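Local coordinates for protein integrase (Enterobacteria phage lambda, PDB 1AE9) that catalyses the site-specific DNA recombination that integrates the phage into the host genome and, together with excisionase, excises the prophage, at residues Leu10-Ala15 and Leu25-Ala30; Val31-Arg36 and Gly51-Glu56. One frame throughout, in Å; residues are numbered along the deposited sequence.

Contact 1: Leu10-Ala15 and Leu25-Ala30; sequences LKIYQA and LAMELA
Tyr13 and Glu28 join two successive helices of the lambda integrase catalytic domain, a tyrosine recombinase. Helix 6-15 and helix 21-33 form a nearly antiparallel helix hairpin, their local axes at 156° and 11.2 Å apart at closest approach. That spacing is wide, and long side chains bridge it while the backbones stay well separated. Tyr13 swings its CG anti to the backbone N (chi1 -170°), which carries the ring out from the flank of its helix to Glu28. There Tyr13 OH donates to Glu28 OE2 at 2.9 Å. The extended Glu28 chain brings its carboxylate to the hydroxyl. The phenol ring and carboxylate lie almost parallel, their planes 13° apart, yet the hydroxyl meets OE2 from above the carboxylate plane. The other oxygen, Glu28 OE1, is held by a salt bridge to Lys85 and a hydrogen bond to Thr82, both on helix 79-90; this buried acid therefore ties three helices together, and Lys85 probably favours its charged form. Tyr13 OH also has a weak hydrogen bond to Asp73 of a second subunit.

Beside this polar pair, Met27 spans the gap with its sulfur and methyl. Its chain runs outward through CG and bends at its end, setting Met27 CE against the start of the Tyr13 side chain, 4.2 Å from Tyr13 CB and near the plane of the ring, at its edge. Met27 crosses Ile12 at about a right angle; Ile12 itself packs on toward Phe113 and Ala116 of helix 106-120. The methyl thus lies against two successive residues of helix 6-15, with Met27 CE 3.9 Å from Ile12 CG2 and equally far from Tyr13 N.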
ATOM      1  N   LEU A  10     -10.370  17.179 -18.000  1.00 16.33           N
ATOM      2  CA  LEU A  10     -10.677  16.659 -19.330  1.00 15.08           C
ATOM      3  C   LEU A  10      -9.431  16.241 -20.116  1.00 15.08           C
ATOM      4  O   LEU A  10      -9.478  15.277 -20.892  1.00 15.55           O
ATOM      5  CB  LEU A  10     -11.530  17.667 -20.120  1.00 15.17           C
ATOM      6  CG  LEU A  10     -12.970  17.833 -19.601  1.00 15.48           C
ATOM      7  CD1 LEU A  10     -13.700  18.945 -20.341  1.00 14.50           C
ATOM      8  CD2 LEU A  10     -13.732  16.529 -19.742  1.00 14.55           C
ATOM      9  N   LYS A  11      -8.316  16.945 -19.919  1.00 15.24           N
ATOM     10  CA  LYS A  11      -7.067  16.591 -20.614  1.00 15.23           C
ATOM     11  C   LYS A  11      -6.582  15.231 -20.095  1.00 15.45           C
ATOM     12  O   LYS A  11      -6.177  14.361 -20.873  1.00 15.64           O
ATOM     13  CB  LYS A  11      -5.984  17.653 -20.385  1.00 14.79           C
ATOM     14  CG  LYS A  11      -6.377  19.065 -20.790  1.00 16.36           C
ATOM     15  CD  LYS A  11      -6.782  19.150 -22.256  1.00 18.51           C
ATOM     16  CE  LYS A  11      -7.037  20.597 -22.668  1.00 19.39           C
ATOM     17  NZ  LYS A  11      -7.551  20.693 -24.053  1.00 19.81           N
ATOM     18  N   ILE A  12      -6.635  15.052 -18.778  1.00 15.68           N
ATOM     19  CA  ILE A  12      -6.225  13.800 -18.149  1.00 14.89           C
ATOM     20  C   ILE A  12      -7.185  12.683 -18.565  1.00 16.53           C
ATOM     21  O   ILE A  12      -6.760  11.554 -18.843  1.00 16.21           O
ATOM     22  CB  ILE A  12      -6.206  13.934 -16.608  1.00 14.35           C
ATOM     23  CG1 ILE A  12      -5.155  14.974 -16.192  1.00 14.32           C
ATOM     24  CG2 ILE A  12      -5.946  12.570 -15.959  1.00 12.47           C
ATOM     25  CD1 ILE A  12      -5.115  15.297 -14.697  1.00 13.60           C
ATOM     26  N   TYR A  13      -8.479  13.008 -18.613  1.00 16.28           N
ATOM     27  CA  TYR A  13      -9.518  12.063 -19.019  1.00 14.84           C
ATOM     28  C   TYR A  13      -9.200  11.552 -20.425  1.00 15.09           C
ATOM     29  O   TYR A  13      -9.292  10.354 -20.689  1.00 14.52           O
ATOM     30  CB  TYR A  13     -10.891  12.752 -18.996  1.00 15.07           C
ATOM     31  CG  TYR A  13     -12.077  11.826 -19.177  1.00 14.51           C
ATOM     32  CD1 TYR A  13     -12.505  11.449 -20.447  1.00 15.40           C
ATOM     33  CD2 TYR A  13     -12.769  11.329 -18.075  1.00 15.59           C
ATOM     34  CE1 TYR A  13     -13.592  10.601 -20.616  1.00 16.89           C
ATOM     35  CE2 TYR A  13     -13.857  10.479 -18.234  1.00 15.63           C
ATOM     36  CZ  TYR A  13     -14.260  10.118 -19.504  1.00 16.93           C
ATOM     37  OH  TYR A  13     -15.328   9.261 -19.668  1.00 20.18           O
ATOM     38  N   GLN A  14      -8.824  12.470 -21.319  1.00 15.96           N
ATOM     39  CA  GLN A  14      -8.468  12.124 -22.699  1.00 14.95           C
ATOM     40  C   GLN A  14      -7.259  11.196 -22.672  1.00 14.17           C
ATOM     41  O   GLN A  14      -7.233  10.161 -23.348  1.00 13.26           O
ATOM     42  CB  GLN A  14      -8.116  13.398 -23.492  1.00 15.83           C
ATOM     43  CG  GLN A  14      -7.744  13.187 -24.969  1.00 19.16           C
ATOM     44  CD  GLN A  14      -6.354  12.576 -25.181  1.00 23.70           C
ATOM     45  OE1 GLN A  14      -5.360  13.082 -24.666  1.00 27.41           O
ATOM     46  NE2 GLN A  14      -6.287  11.486 -25.941  1.00 24.50           N
ATOM     47  N   ALA A  15      -6.251  11.593 -21.897  1.00 15.54           N
ATOM     48  CA  ALA A  15      -5.007  10.840 -21.770  1.00 16.04           C
ATOM     49  C   ALA A  15      -5.226   9.435 -21.215  1.00 18.25           C
ATOM     50  O   ALA A  15      -4.413   8.545 -21.450  1.00 20.06           O
ATOM     51  CB  ALA A  15      -4.020  11.609 -20.903  1.00 16.43           C
ATOM     52  N   LEU A  25     -13.960   5.843 -15.156  1.00 14.97           N
ATOM     53  CA  LEU A  25     -15.148   5.674 -14.327  1.00 15.22           C
ATOM     54  C   LEU A  25     -14.884   6.092 -12.880  1.00 14.47           C
ATOM     55  O   LEU A  25     -15.731   6.728 -12.250  1.00 14.13           O
ATOM     56  CB  LEU A  25     -15.652   4.232 -14.417  1.00 15.43           C
ATOM     57  CG  LEU A  25     -16.127   3.863 -15.830  1.00 16.66           C
ATOM     58  CD1 LEU A  25     -16.345   2.357 -15.953  1.00 16.85           C
ATOM     59  CD2 LEU A  25     -17.406   4.626 -16.166  1.00 15.74           C
ATOM     60  N   ALA A  26     -13.703   5.762 -12.363  1.00 14.48           N
ATOM     61  CA  ALA A  26     -13.355   6.153 -11.001  1.00 12.52           C
ATOM     62  C   ALA A  26     -13.239   7.683 -10.936  1.00 13.55           C
ATOM     63  O   ALA A  26     -13.650   8.298  -9.945  1.00 12.19           O
ATOM     64  CB  ALA A  26     -12.053   5.501 -10.574  1.00 12.25           C
ATOM     65  N   MET A  27     -12.698   8.292 -11.998  1.00 13.55           N
ATOM     66  CA  MET A  27     -12.555   9.756 -12.069  1.00 13.99           C
ATOM     67  C   MET A  27     -13.928  10.424 -12.019  1.00 12.69           C
ATOM     68  O   MET A  27     -14.150  11.364 -11.245  1.00 12.74           O
ATOM     69  CB  MET A  27     -11.815  10.187 -13.345  1.00 12.49           C
ATOM     70  CG  MET A  27     -10.301   9.979 -13.294  1.00 13.92           C
ATOM     71  SD  MET A  27      -9.462  10.281 -14.859  1.00 15.00           S
ATOM     72  CE  MET A  27      -9.724  12.089 -15.008  1.00 12.23           C
ATOM     73  N   GLU A  28     -14.857   9.917 -12.824  1.00 13.69           N
ATOM     74  CA  GLU A  28     -16.206  10.467 -12.854  1.00 14.82           C
ATOM     75  C   GLU A  28     -16.894  10.317 -11.501  1.00 16.20           C
ATOM     76  O   GLU A  28     -17.495  11.269 -10.990  1.00 15.63           O
ATOM     77  CB  GLU A  28     -17.034   9.780 -13.930  1.00 16.40           C
ATOM     78  CG  GLU A  28     -16.614  10.132 -15.336  1.00 19.75           C
ATOM     79  CD  GLU A  28     -17.429   9.413 -16.393  1.00 24.15           C
ATOM     80  OE1 GLU A  28     -18.203   8.495 -16.050  1.00 23.91           O
ATOM     81  OE2 GLU A  28     -17.284   9.760 -17.584  1.00 28.31           O
ATOM     82  N   LEU A  29     -16.776   9.134 -10.905  1.00 15.90           N
ATOM     83  CA  LEU A  29     -17.399   8.868  -9.617  1.00 15.23           C
ATOM     84  C   LEU A  29     -16.813   9.761  -8.514  1.00 15.55           C
ATOM     85  O   LEU A  29     -17.529  10.216  -7.625  1.00 16.00           O
ATOM     86  CB  LEU A  29     -17.262   7.382  -9.268  1.00 17.27           C
ATOM     87  CG  LEU A  29     -18.396   6.747  -8.459  1.00 21.22           C
ATOM     88  CD1 LEU A  29     -19.705   6.800  -9.253  1.00 19.74           C
ATOM     89  CD2 LEU A  29     -18.043   5.300  -8.125  1.00 22.38           C
ATOM     90  N   ALA A  30     -15.521  10.049  -8.592  1.00 14.77           N
ATOM     91  CA  ALA A  30     -14.867  10.899  -7.606  1.00 14.46           C
ATOM     92  C   ALA A  30     -15.407  12.330  -7.656  1.00 16.63           C
ATOM     93  O   ALA A  30     -15.619  12.954  -6.610  1.00 16.80           O
ATOM     94  CB  ALA A  30     -13.365  10.908  -7.840  1.00 12.57           C
TER

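Contact 2: Val31-Arg36 and Gly51-Glu56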
ATOM      1  N   VAL A  31     -15.614  12.848  -8.864  1.00 16.85           N
ATOM      2  CA  VAL A  31     -16.113  14.213  -9.034  1.00 17.46           C
ATOM      3  C   VAL A  31     -17.607  14.352  -8.734  1.00 16.88           C
ATOM      4  O   VAL A  31     -18.015  15.296  -8.073  1.00 18.63           O
ATOM      5  CB  VAL A  31     -15.790  14.784 -10.457  1.00 17.82           C
ATOM      6  CG1 VAL A  31     -16.394  16.186 -10.633  1.00 14.84           C
ATOM      7  CG2 VAL A  31     -14.271  14.855 -10.663  1.00 15.70           C
ATOM      8  N   VAL A  32     -18.420  13.400  -9.175  1.00 16.87           N
ATOM      9  CA  VAL A  32     -19.852  13.498  -8.932  1.00 16.69           C
ATOM     10  C   VAL A  32     -20.298  13.146  -7.499  1.00 18.51           C
ATOM     11  O   VAL A  32     -21.355  13.600  -7.053  1.00 18.59           O
ATOM     12  CB  VAL A  32     -20.668  12.720 -10.012  1.00 16.75           C
ATOM     13  CG1 VAL A  32     -20.674  11.228  -9.740  1.00 15.37           C
ATOM     14  CG2 VAL A  32     -22.082  13.266 -10.105  1.00 16.40           C
ATOM     15  N   THR A  33     -19.518  12.340  -6.774  1.00 18.80           N
ATOM     16  CA  THR A  33     -19.889  11.995  -5.396  1.00 17.36           C
ATOM     17  C   THR A  33     -19.071  12.780  -4.371  1.00 17.87           C
ATOM     18  O   THR A  33     -19.461  12.875  -3.206  1.00 19.41           O
ATOM     19  CB  THR A  33     -19.726  10.478  -5.066  1.00 16.67           C
ATOM     20  OG1 THR A  33     -18.334  10.139  -5.006  1.00 17.02           O
ATOM     21  CG2 THR A  33     -20.428   9.600  -6.096  1.00 15.81           C
ATOM     22  N   GLY A  34     -17.924  13.308  -4.796  1.00 16.68           N
ATOM     23  CA  GLY A  34     -17.058  14.058  -3.899  1.00 15.47           C
ATOM     24  C   GLY A  34     -16.427  13.247  -2.767  1.00 15.33           C
ATOM     25  O   GLY A  34     -15.852  13.827  -1.835  1.00 15.69           O
ATOM     26  N   GLN A  35     -16.491  11.916  -2.850  1.00 14.11           N
ATOM     27  CA  GLN A  35     -15.939  11.060  -1.798  1.00 13.95           C
ATOM     28  C   GLN A  35     -14.443  10.767  -1.919  1.00 14.71           C
ATOM     29  O   GLN A  35     -13.888  10.737  -3.022  1.00 14.38           O
ATOM     30  CB  GLN A  35     -16.739   9.756  -1.707  1.00 13.18           C
ATOM     31  CG  GLN A  35     -18.231   9.964  -1.389  1.00 15.39           C
ATOM     32  CD  GLN A  35     -18.455  10.910  -0.213  1.00 17.44           C
ATOM     33  OE1 GLN A  35     -18.026  10.642   0.917  1.00 19.48           O
ATOM     34  NE2 GLN A  35     -19.100  12.037  -0.478  1.00 16.20           N
ATOM     35  N   ARG A  36     -13.785  10.594  -0.773  1.00 16.08           N
ATOM     36  CA  ARG A  36     -12.357  10.293  -0.738  1.00 16.05           C
ATOM     37  C   ARG A  36     -12.136   8.981  -1.486  1.00 16.54           C
ATOM     38  O   ARG A  36     -13.015   8.113  -1.480  1.00 16.42           O
ATOM     39  CB  ARG A  36     -11.881  10.143   0.701  1.00 16.33           C
ATOM     40  CG  ARG A  36     -11.988  11.411   1.544  1.00 21.08           C
ATOM     41  CD  ARG A  36     -11.371  11.176   2.912  1.00 20.90           C
ATOM     42  NE  ARG A  36     -11.471  12.328   3.806  1.00 22.11           N
ATOM     43  CZ  ARG A  36     -12.566  12.669   4.480  1.00 23.01           C
ATOM     44  NH1 ARG A  36     -13.685  11.958   4.367  1.00 23.48           N
ATOM     45  NH2 ARG A  36     -12.533  13.708   5.304  1.00 23.60           N
ATOM     46  N   GLY A  51     -32.632   4.603  -4.977  1.00 34.81           N
ATOM     47  CA  GLY A  51     -32.049   5.824  -5.506  1.00 33.55           C
ATOM     48  C   GLY A  51     -31.071   6.568  -4.614  1.00 32.36           C
ATOM     49  O   GLY A  51     -30.831   7.761  -4.828  1.00 31.64           O
ATOM     50  N   TYR A  52     -30.515   5.892  -3.610  1.00 30.36           N
ATOM     51  CA  TYR A  52     -29.546   6.521  -2.718  1.00 29.80           C
ATOM     52  C   TYR A  52     -28.343   5.622  -2.475  1.00 29.03           C
ATOM     53  O   TYR A  52     -28.499   4.419  -2.255  1.00 28.83           O
ATOM     54  CB  TYR A  52     -30.180   6.894  -1.376  1.00 29.55           C
ATOM     55  CG  TYR A  52     -30.952   8.190  -1.411  1.00 31.12           C
ATOM     56  CD1 TYR A  52     -32.272   8.226  -1.863  1.00 31.21           C
ATOM     57  CD2 TYR A  52     -30.353   9.390  -1.024  1.00 30.92           C
ATOM     58  CE1 TYR A  52     -32.976   9.423  -1.937  1.00 31.72           C
ATOM     59  CE2 TYR A  52     -31.052  10.595  -1.094  1.00 32.74           C
ATOM     60  CZ  TYR A  52     -32.363  10.601  -1.554  1.00 32.18           C
ATOM     61  OH  TYR A  52     -33.054  11.785  -1.650  1.00 34.08           O
ATOM     62  N   LEU A  53     -27.149   6.205  -2.576  1.00 27.24           N
ATOM     63  CA  LEU A  53     -25.894   5.495  -2.335  1.00 24.84           C
ATOM     64  C   LEU A  53     -25.470   5.846  -0.913  1.00 23.89           C
ATOM     65  O   LEU A  53     -25.174   7.005  -0.609  1.00 22.00           O
ATOM     66  CB  LEU A  53     -24.819   5.925  -3.344  1.00 24.53           C
ATOM     67  CG  LEU A  53     -23.362   5.510  -3.088  1.00 24.91           C
ATOM     68  CD1 LEU A  53     -23.206   4.001  -3.057  1.00 23.93           C
ATOM     69  CD2 LEU A  53     -22.470   6.108  -4.152  1.00 24.28           C
ATOM     70  N   TYR A  54     -25.520   4.853  -0.032  1.00 23.79           N
ATOM     71  CA  TYR A  54     -25.166   5.028   1.375  1.00 22.74           C
ATOM     72  C   TYR A  54     -23.670   4.905   1.579  1.00 21.41           C
ATOM     73  O   TYR A  54     -23.069   3.906   1.203  1.00 21.26           O
ATOM     74  CB  TYR A  54     -25.918   4.010   2.243  1.00 23.41           C
ATOM     75  CG  TYR A  54     -27.393   4.317   2.349  1.00 25.32           C
ATOM     76  CD1 TYR A  54     -28.262   4.022   1.303  1.00 26.79           C
ATOM     77  CD2 TYR A  54     -27.904   4.969   3.466  1.00 26.88           C
ATOM     78  CE1 TYR A  54     -29.603   4.379   1.361  1.00 28.43           C
ATOM     79  CE2 TYR A  54     -29.242   5.329   3.537  1.00 29.46           C
ATOM     80  CZ  TYR A  54     -30.084   5.034   2.481  1.00 29.52           C
ATOM     81  OH  TYR A  54     -31.403   5.414   2.543  1.00 32.20           O
ATOM     82  N   VAL A  55     -23.079   5.918   2.197  1.00 20.31           N
ATOM     83  CA  VAL A  55     -21.647   5.939   2.426  1.00 19.49           C
ATOM     84  C   VAL A  55     -21.270   6.273   3.860  1.00 19.46           C
ATOM     85  O   VAL A  55     -21.723   7.285   4.413  1.00 19.01           O
ATOM     86  CB  VAL A  55     -20.964   7.004   1.504  1.00 18.74           C
ATOM     87  CG1 VAL A  55     -19.493   7.185   1.869  1.00 17.05           C
ATOM     88  CG2 VAL A  55     -21.104   6.608   0.035  1.00 18.87           C
ATOM     89  N   GLU A  56     -20.496   5.394   4.489  1.00 18.66           N
ATOM     90  CA  GLU A  56     -19.986   5.690   5.818  1.00 18.81           C
ATOM     91  C   GLU A  56     -18.509   5.922   5.570  1.00 19.34           C
ATOM     92  O   GLU A  56     -17.776   5.000   5.202  1.00 21.08           O
ATOM     93  CB  GLU A  56     -20.143   4.556   6.821  1.00 19.31           C
ATOM     94  CG  GLU A  56     -19.476   4.963   8.138  1.00 19.56           C
ATOM     95  CD  GLU A  56     -19.637   3.969   9.263  1.00 20.57           C
ATOM     96  OE1 GLU A  56     -20.460   3.043   9.148  1.00 23.13           O
ATOM     97  OE2 GLU A  56     -18.930   4.129  10.278  1.00 21.28           O
TER
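Gln35 NE2 is gripped by two backbone carbonyls, Thr33 O and Leu154 O, while the oxygen of the same amide lies near Val55. The bond from Gln35 NE2 to Thr33 O is 2.9 Å long, with an N-H...O angle of 159°; the acceptor lies close to the amide plane of Gln35. A bend at chi2 (-48°) folds the chain back so that its amide reaches this carbonyl just two residues earlier. Gln57 holds OE1, so both ends of the buried amide are satisfied and its rotation is fixed. Across the gap, Gln35 OE1 comes within 3.9 Å of Val55 CG1, the two side chains sliding past each other in opposite directions. Thr33 CG2 faces Leu53 CD2 more loosely, at 4.5 Å, and Thr33 OG1 is turned to Leu29 O. Gly34, with positive phi, ends helix 21-33 and lets the chain turn into Arg36, a predicted active-site residue at the N-cap of helix 37-42. The helix end thus rests on one face of strand 52-56, which pairs with strand 63-67, while Met79 of helix 79-90 touches both Thr33 and Leu53.

How the contacts relate
Contacts 1 and 2 follow one another along helix 21-33, their centres about 17 Å apart; the first uses its middle and the second its C-terminal end. Both are buried, but contact 1 joins helix to helix near a subunit interface, whereas contact 2 sets a helix end and the following turn against the sheet. Their chemistry differs accordingly. In 10-15 with 25-30, a phenol-carboxylate bond crosses between the segments beside a methionine methyl. In 31-36 with 51-56, the touch is van der Waals, and the polar bonds run within the turn or to third parties. Contact 2 holds the predicted active-site Arg36, while Met27 of contact 1 is about 12 Å from the side chains of Arg135 and His132.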